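Local coordinates for protein autolysin E (Staphylococcus aureus, PDB 4PI8) that probably hydrolyses glycosidic bonds in the NAG-NAM strands of peptidoglycan, as an endo-beta-N-acetylglucosaminidase-family member of the lysozyme clan, at residues 119-123 / 124-128; 164-168 / 169-173; 176-179 / 180-183. The protein carries 1 engineered substitution. All blocks are in the same frame, centred on the assembly; numbering follows the deposited sequence. Where two conformers were deposited one is given.

Contact 1 (119-123 / 124-128); sequences GIKDG and KKRYY
Asp122 and Tyr127 meet on the same face of a two-stranded antiparallel ribbon, where CB of Asp122 lies in the plane of the tyrosine ring, 3.8 Å from its CE2 edge atom. With CG of the aspartate opposite the backbone N (chi1 -175°), CB makes the contact at the ring edge and the carboxylate continues beyond it, the two planes inclined at 41°. Tyr127 has CG anti to its carbonyl carbon (chi1 -62°), which lays the ring on this same face, beside Asp122, and its hydroxyl is hydrogen-bonded to OE1 of Gln152. Ile120 shares this face, and Val141 of helix 138-143 packs against all three side chains.

On the reverse face, Lys121 and Arg126 form a non-hydrogen-bonded pair. The lysine chain, kinked at chi2, brings CD over one face of the guanidinium, 3.2 Å from Arg126 NH2. Arg126 occupies two conformers and the far end of the lysine is strained in the model, so the arrangement of both chain ends is doubtful.

Gly119 CA lies 4.1 Å from CD2 of the Tyr128 ring. The backbones are joined by reciprocal bonds between Ile120 and Tyr127, with Ile120 N 2.8 Å from Tyr127 O and Tyr127 N 2.9 Å from Ile120 O. Nearer the bend, Asp122 N reaches Lys125 O at 2.8 Å, but the return bond from Lys125 N to Asp122 O is weak. Gly123 and Lys124 are the central residues of a type II' turn that runs from Asp122 to Lys125, the two-residue loop of a beta hairpin at the protein surface.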
# COMPACT_ATOMS: atom_id res chain seq x y z
N GLY A 119 -7.55 10.16 12.70
CA GLY A 119 -7.63 11.35 11.93
C GLY A 119 -6.97 12.54 12.59
O GLY A 119 -6.47 12.41 13.71
N ILE A 120 -6.99 13.61 11.82
CA ILE A 120 -6.34 14.89 12.23
C ILE A 120 -7.32 16.00 12.11
O ILE A 120 -7.92 16.21 11.09
CB ILE A 120 -5.12 15.16 11.36
CG1 ILE A 120 -4.11 14.07 11.54
CG2 ILE A 120 -4.54 16.55 11.64
CD1 ILE A 120 -2.97 14.17 10.55
N LYS A 121 -7.53 16.72 13.23
CA LYS A 121 -8.51 17.80 13.27
C LYS A 121 -7.99 19.03 12.55
O LYS A 121 -6.82 19.36 12.67
CB LYS A 121 -8.81 18.17 14.74
CG LYS A 121 -9.94 19.20 14.90
CD LYS A 121 -11.25 18.49 14.56
CE LYS A 121 -12.47 19.38 14.47
NZ LYS A 121 -13.31 19.33 15.70
N ASP A 122 -8.87 19.70 11.80
CA ASP A 122 -8.60 21.07 11.28
C ASP A 122 -9.87 21.88 11.19
O ASP A 122 -10.67 21.73 10.23
CB ASP A 122 -7.98 20.97 9.90
CG ASP A 122 -7.54 22.33 9.34
OD1 ASP A 122 -7.06 23.22 10.10
OD2 ASP A 122 -7.66 22.49 8.11
N GLY A 123 -10.07 22.74 12.19
CA GLY A 123 -11.33 23.48 12.32
C GLY A 123 -12.52 22.56 12.63
O GLY A 123 -12.45 21.76 13.56
N LYS A 124 -13.60 22.69 11.87
CA LYS A 124 -14.80 21.90 12.11
C LYS A 124 -14.65 20.49 11.53
O LYS A 124 -15.47 19.62 11.77
CB LYS A 124 -16.03 22.55 11.44
CG LYS A 124 -16.33 24.00 11.82
CD LYS A 124 -16.86 24.13 13.26
CE LYS A 124 -17.31 25.58 13.54
NZ LYS A 124 -18.19 25.70 14.74
N LYS A 125 -13.62 20.29 10.70
CA LYS A 125 -13.43 18.98 10.01
C LYS A 125 -12.31 18.13 10.60
O LYS A 125 -11.41 18.60 11.30
CB LYS A 125 -13.13 19.26 8.55
CG LYS A 125 -14.31 19.84 7.78
CD LYS A 125 -13.88 20.32 6.40
CE LYS A 125 -14.67 21.54 5.94
NZ LYS A 125 -14.08 22.10 4.69
N ARG A 126 -12.35 16.85 10.26
CA ARG A 126 -11.31 15.89 10.63
C ARG A 126 -10.99 15.16 9.35
O ARG A 126 -11.89 14.84 8.57
CB ARG A 126 -11.82 14.90 11.68
CG ARG A 126 -10.79 14.02 12.32
CD ARG A 126 -11.34 13.46 13.63
NE ARG A 126 -12.16 14.47 14.27
CZ ARG A 126 -11.89 15.07 15.43
NH1 ARG A 126 -10.81 14.76 16.12
NH2 ARG A 126 -12.72 16.01 15.88
N TYR A 127 -9.68 14.97 9.12
CA TYR A 127 -9.20 14.26 7.92
C TYR A 127 -8.64 12.92 8.30
O TYR A 127 -8.02 12.72 9.33
CB TYR A 127 -8.16 15.11 7.20
CG TYR A 127 -8.75 16.43 6.73
CD1 TYR A 127 -9.50 16.52 5.59
CD2 TYR A 127 -8.61 17.58 7.49
CE1 TYR A 127 -10.09 17.71 5.19
CE2 TYR A 127 -9.17 18.79 7.09
CZ TYR A 127 -9.91 18.85 5.95
OH TYR A 127 -10.47 20.05 5.51
N TYR A 128 -8.89 11.94 7.39
CA TYR A 128 -8.52 10.52 7.60
C TYR A 128 -7.65 10.09 6.43
O TYR A 128 -7.74 10.62 5.35
CB TYR A 128 -9.81 9.65 7.64
CG TYR A 128 -10.69 10.03 8.83
CD1 TYR A 128 -11.60 11.06 8.70
CD2 TYR A 128 -10.58 9.35 10.00
CE1 TYR A 128 -12.39 11.41 9.80
CE2 TYR A 128 -11.36 9.69 11.12
CZ TYR A 128 -12.25 10.75 10.97
OH TYR A 128 -13.08 11.10 12.05

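Contact 2 (164-168 / 169-173); sequences AKFIR and NEYFE. With AMU (N-acetyl-beta-muramic acid), chain B.
Ile167 O accepts two backbone N-H groups at once, from Tyr171 N at 3.0 Å and from Phe172 N at 2.9 Å, where the helix widens into a pi-type turn. The Phe172 donor lies in the carbonyl plane, whereas that of Tyr171 is tilted well out of it. The wider spacing continues in the bond from Glu173 N to Arg168 O, five residues back.

Ile167 and Phe172 run side by side, and the branch CG2 of the isoleucine, opposite its own backbone N, sits over one face of the phenylalanine ring in a CH-pi contact, 3.7 Å from CZ. Arg168 stands at the edge of that ring, its NE in the ring plane and its guanidinium nearly perpendicular, so that CB and CD2 of Phe172 cover one guanidinium face. At the guanidinium rim, OE2 of Glu173 receives Arg168 NH2 on its anti lone pair at 2.8 Å; it lies 18° out of the guanidinium plane, and the salt bridge is bent, with 137° at the hydrogen. The backbone carbonyls of Tyr94 and Glu95 take NE and NH1, so three polar contacts fix the rotation of the group.

Helix 156-172 also contributes Phe166 and Tyr171 to the glycan pocket. The two rings meet obliquely, CE2 of Phe166 to CE1 of Tyr171 at 3.8 Å, with their planes 55° apart. Glu170 CB covers one face of Phe166, at whose edge lies O10 of the N-acetylmuramic acid. The Tyr171 hydroxyl donates to this carboxylate oxygen, with OH to O10 at 2.7 Å. His192 stacks on the Tyr171 ring, while Gly134 N and Tyr194 O supply further hydrogen bonds to the muramic acid.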
# COMPACT_ATOMS: atom_id res chain seq x y z
N ALA A 164 -8.32 4.18 -2.62
CA ALA A 164 -8.42 3.35 -3.79
C ALA A 164 -8.25 4.11 -5.07
O ALA A 164 -7.59 3.66 -6.04
CB ALA A 164 -9.74 2.55 -3.78
N LYS A 165 -8.94 5.25 -5.16
CA LYS A 165 -8.84 6.08 -6.34
C LYS A 165 -7.38 6.50 -6.61
O LYS A 165 -6.91 6.44 -7.76
CB LYS A 165 -9.70 7.33 -6.17
CG LYS A 165 -9.70 8.24 -7.40
CD LYS A 165 -10.53 9.53 -7.18
CE LYS A 165 -10.45 10.38 -8.45
NZ LYS A 165 -11.17 11.68 -8.21
N PHE A 166 -6.70 6.91 -5.55
CA PHE A 166 -5.28 7.30 -5.63
C PHE A 166 -4.42 6.10 -6.11
O PHE A 166 -3.60 6.23 -7.06
CB PHE A 166 -4.81 7.77 -4.31
CG PHE A 166 -3.30 8.03 -4.24
CD1 PHE A 166 -2.78 9.24 -4.66
CD2 PHE A 166 -2.44 7.07 -3.78
CE1 PHE A 166 -1.40 9.49 -4.57
CE2 PHE A 166 -1.08 7.32 -3.70
CZ PHE A 166 -0.58 8.53 -4.10
N ILE A 167 -4.59 4.90 -5.51
CA ILE A 167 -3.79 3.76 -5.91
C ILE A 167 -4.00 3.42 -7.37
O ILE A 167 -3.08 3.22 -8.14
CB ILE A 167 -4.08 2.59 -4.96
CG1 ILE A 167 -3.61 2.91 -3.53
CG2 ILE A 167 -3.46 1.30 -5.49
CD1 ILE A 167 -4.27 2.14 -2.44
N ARG A 168 -5.26 3.40 -7.79
CA ARG A 168 -5.56 3.15 -9.17
C ARG A 168 -4.93 4.20 -10.09
O ARG A 168 -4.28 3.87 -11.09
CB ARG A 168 -7.10 3.07 -9.39
CG ARG A 168 -7.61 3.23 -10.84
CD ARG A 168 -7.02 2.30 -11.87
NE ARG A 168 -7.37 0.91 -11.68
CZ ARG A 168 -6.93 -0.07 -12.41
NH1 ARG A 168 -7.24 -1.32 -12.21
NH2 ARG A 168 -6.11 0.25 -13.43
N ASN A 169 -5.22 5.46 -9.80
CA ASN A 169 -4.83 6.55 -10.75
C ASN A 169 -3.37 6.80 -10.75
O ASN A 169 -2.83 7.12 -11.82
CB ASN A 169 -5.58 7.81 -10.43
CG ASN A 169 -7.02 7.74 -10.88
OD1 ASN A 169 -7.36 6.98 -11.73
ND2 ASN A 169 -7.85 8.57 -10.30
N GLU A 170 -2.69 6.66 -9.62
CA GLU A 170 -1.28 7.02 -9.56
C GLU A 170 -0.31 5.86 -9.67
O GLU A 170 0.81 6.05 -10.11
CB GLU A 170 -0.95 7.80 -8.30
CG GLU A 170 -1.87 9.01 -8.17
CD GLU A 170 -1.83 9.94 -9.37
OE1 GLU A 170 -0.71 10.18 -9.92
OE2 GLU A 170 -2.94 10.41 -9.75
N TYR A 171 -0.70 4.64 -9.26
CA TYR A 171 0.14 3.47 -9.32
C TYR A 171 -0.32 2.53 -10.42
O TYR A 171 0.46 2.16 -11.34
CB TYR A 171 0.27 2.78 -7.93
CG TYR A 171 1.20 3.57 -7.06
CD1 TYR A 171 0.77 4.71 -6.39
CD2 TYR A 171 2.54 3.23 -6.95
CE1 TYR A 171 1.63 5.50 -5.62
CE2 TYR A 171 3.41 4.04 -6.21
CZ TYR A 171 2.94 5.15 -5.56
OH TYR A 171 3.83 5.92 -4.85
N PHE A 172 -1.56 2.03 -10.36
CA PHE A 172 -1.95 1.03 -11.34
C PHE A 172 -1.91 1.59 -12.79
O PHE A 172 -1.51 0.89 -13.71
CB PHE A 172 -3.32 0.42 -11.06
CG PHE A 172 -3.45 -0.30 -9.74
CD1 PHE A 172 -2.36 -0.67 -8.99
CD2 PHE A 172 -4.69 -0.72 -9.34
CE1 PHE A 172 -2.50 -1.42 -7.85
CE2 PHE A 172 -4.82 -1.49 -8.22
CZ PHE A 172 -3.75 -1.84 -7.45
N GLU A 173 -2.31 2.82 -12.96
CA GLU A 173 -2.27 3.46 -14.29
C GLU A 173 -0.86 3.83 -14.69
O GLU A 173 -0.64 4.19 -15.87
CB GLU A 173 -3.18 4.67 -14.33
CG GLU A 173 -4.67 4.33 -14.27
CD GLU A 173 -5.13 3.49 -15.40
OE1 GLU A 173 -4.93 3.90 -16.60
OE2 GLU A 173 -5.61 2.40 -15.19
C1 AMU B . 6.18 7.45 1.14
C2 AMU B . 5.38 8.22 0.13
C3 AMU B . 6.23 8.47 -1.13
C4 AMU B . 7.55 9.15 -0.70
C5 AMU B . 8.17 8.39 0.43
C6 AMU B . 9.46 9.06 0.91
C7 AMU B . 2.98 8.02 -0.55
C8 AMU B . 1.94 7.06 -1.07
C9 AMU B . 5.08 8.53 -3.25
C10 AMU B . 3.83 9.15 -3.76
C11 AMU B . 6.17 8.53 -4.31
O1 AMU B . 5.43 7.25 2.33
O3 AMU B . 5.53 9.25 -2.10
O4 AMU B . 8.35 9.16 -1.89
O5 AMU B . 7.27 8.30 1.51
O6 AMU B . 10.17 8.26 1.86
O7 AMU B . 2.70 9.17 -0.28
O10 AMU B . 2.99 8.44 -4.40
O11 AMU B . 3.64 10.42 -3.58
N2 AMU B . 4.16 7.48 -0.29

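Contact 3 (176-179 / 180-183); sequences QLNL and YQMR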
# COMPACT_ATOMS: atom_id res chain seq x y z
N GLN A 176 2.47 0.07 -12.26
CA GLN A 176 2.94 -0.55 -10.99
C GLN A 176 1.72 -1.34 -10.50
O GLN A 176 0.87 -0.79 -9.81
CB GLN A 176 3.40 0.55 -10.05
CG GLN A 176 4.65 1.26 -10.51
CD GLN A 176 5.00 2.47 -9.66
OE1 GLN A 176 4.54 3.58 -9.92
NE2 GLN A 176 5.76 2.28 -8.64
N LEU A 177 1.67 -2.60 -10.91
CA LEU A 177 0.49 -3.45 -10.83
C LEU A 177 0.55 -4.46 -9.72
O LEU A 177 -0.44 -5.19 -9.53
CB LEU A 177 0.32 -4.21 -12.17
CG LEU A 177 0.42 -3.39 -13.45
CD1 LEU A 177 0.12 -4.38 -14.61
CD2 LEU A 177 -0.58 -2.28 -13.39
N ASN A 178 1.67 -4.60 -9.08
CA ASN A 178 1.84 -5.52 -7.95
C ASN A 178 2.63 -4.86 -6.87
O ASN A 178 3.19 -3.75 -7.04
CB ASN A 178 2.35 -6.86 -8.42
CG ASN A 178 3.76 -6.82 -8.94
OD1 ASN A 178 4.62 -6.08 -8.47
ND2 ASN A 178 4.01 -7.71 -9.92
N LEU A 179 2.67 -5.49 -5.68
CA LEU A 179 3.33 -4.85 -4.58
C LEU A 179 4.80 -4.54 -4.81
O LEU A 179 5.35 -3.53 -4.42
CB LEU A 179 3.16 -5.66 -3.26
CG LEU A 179 1.72 -5.76 -2.73
CD1 LEU A 179 1.66 -6.86 -1.70
CD2 LEU A 179 1.17 -4.47 -2.20
N TYR A 180 5.47 -5.54 -5.40
CA TYR A 180 6.90 -5.37 -5.73
C TYR A 180 7.14 -4.10 -6.59
O TYR A 180 8.04 -3.35 -6.32
CB TYR A 180 7.45 -6.60 -6.47
CG TYR A 180 8.95 -6.52 -6.63
CD1 TYR A 180 9.81 -6.89 -5.62
CD2 TYR A 180 9.52 -6.04 -7.79
CE1 TYR A 180 11.17 -6.75 -5.74
CE2 TYR A 180 10.90 -5.89 -7.89
CZ TYR A 180 11.71 -6.26 -6.88
OH TYR A 180 13.10 -6.08 -6.99
N GLN A 181 6.31 -3.96 -7.61
CA GLN A 181 6.44 -2.79 -8.49
C GLN A 181 6.10 -1.51 -7.79
O GLN A 181 6.72 -0.46 -8.03
CB GLN A 181 5.63 -2.91 -9.76
CG GLN A 181 6.06 -4.05 -10.68
CD GLN A 181 5.07 -4.26 -11.78
OE1 GLN A 181 3.86 -4.30 -11.57
NE2 GLN A 181 5.57 -4.37 -13.02
N MET A 182 5.08 -1.53 -6.93
CA MET A 182 4.71 -0.33 -6.16
C MET A 182 5.87 0.08 -5.26
O MET A 182 6.10 1.29 -5.05
CB MET A 182 3.45 -0.60 -5.33
CG MET A 182 2.20 -0.72 -6.17
SD MET A 182 0.73 -1.16 -5.22
CE MET A 182 0.41 0.40 -4.39
N ARG A 183 6.58 -0.90 -4.69
CA ARG A 183 7.63 -0.62 -3.75
C ARG A 183 8.98 -0.25 -4.39
O ARG A 183 9.71 0.58 -3.86
CB ARG A 183 7.81 -1.79 -2.78
CG ARG A 183 8.93 -1.64 -1.78
CD ARG A 183 8.78 -0.41 -0.88
NE ARG A 183 9.91 -0.26 0.05
CZ ARG A 183 11.06 0.32 -0.26
NH1 ARG A 183 11.31 0.72 -1.50
NH2 ARG A 183 11.99 0.46 0.69
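From an extended Gln176 the backbone bends through Leu177 and Asn178 into the first turn of helix 179-184, where Met182 N bonds to Asn178 O at 2.9 Å and Arg183 N to Leu179 O. Asn178 is the N-cap. Its CG occupies the crowded position between backbone N and carbonyl carbon (chi1 68°), which folds OD1 back over the helix start. There OD1 takes Gln181 N at 2.8 Å, with the donor nearly along the C=O axis.

The glutamine answers with its own side chain. Extended beyond CG, it reaches back to the incoming loop, where OE1 receives a weak bond from Asn178 N at 3.3 Å and a stronger one from Leu177 N at 2.8 Å. The Leu177 donor comes from above the carbonyl plane, not along a lone pair. These reciprocal bonds between Asn178 and Gln181 make a capping box, and the further bond from Leu177 N extends the glutamine's hold to the residue before the cap. The two side chains cross at about a right angle, their amide planes 38° apart. Tyr226 OH is hydrogen-bonded to ND2 of Asn178.

Gln176 is a donor to the helix: its NE2 bonds to the backbone O of Gln181 at 3.0 Å, almost straight at 176° and within its own amide plane. Its OE1 is hydrogen-bonded to His192 ND1, a residue of the sugar pocket, so both ends of this buried amide are held. Met182 lays CG against Asn178 O, 3.3 Å away, and then bends at chi3, its methyl turning toward Ile167 of helix 156-172; Tyr100 and Trp200 also touch the side chain.

How the contacts relate
Contact 1 is a surface hairpin, its centre about 24 Å from that of contact 2 and about 31 Å from that of contact 3; contact 3 is buried, and contact 2 lies between these extremes. Contacts 2 and 3 adjoin across consecutive helices, 156-172 and 179-184: Tyr171 O and Gln176 N are 3.0 Å apart, a probable hydrogen bond, and Met182 packs on Ile167 and Tyr171. Their chemistry follows their place. The hairpin relies on cross-strand backbone bonds and carries charged side chains outward, contact 2 combines aromatic packing with a surface salt bridge and a direct hold on the sugar, and contact 3 satisfies buried polar groups through hydrogen bonds of side-chain amides.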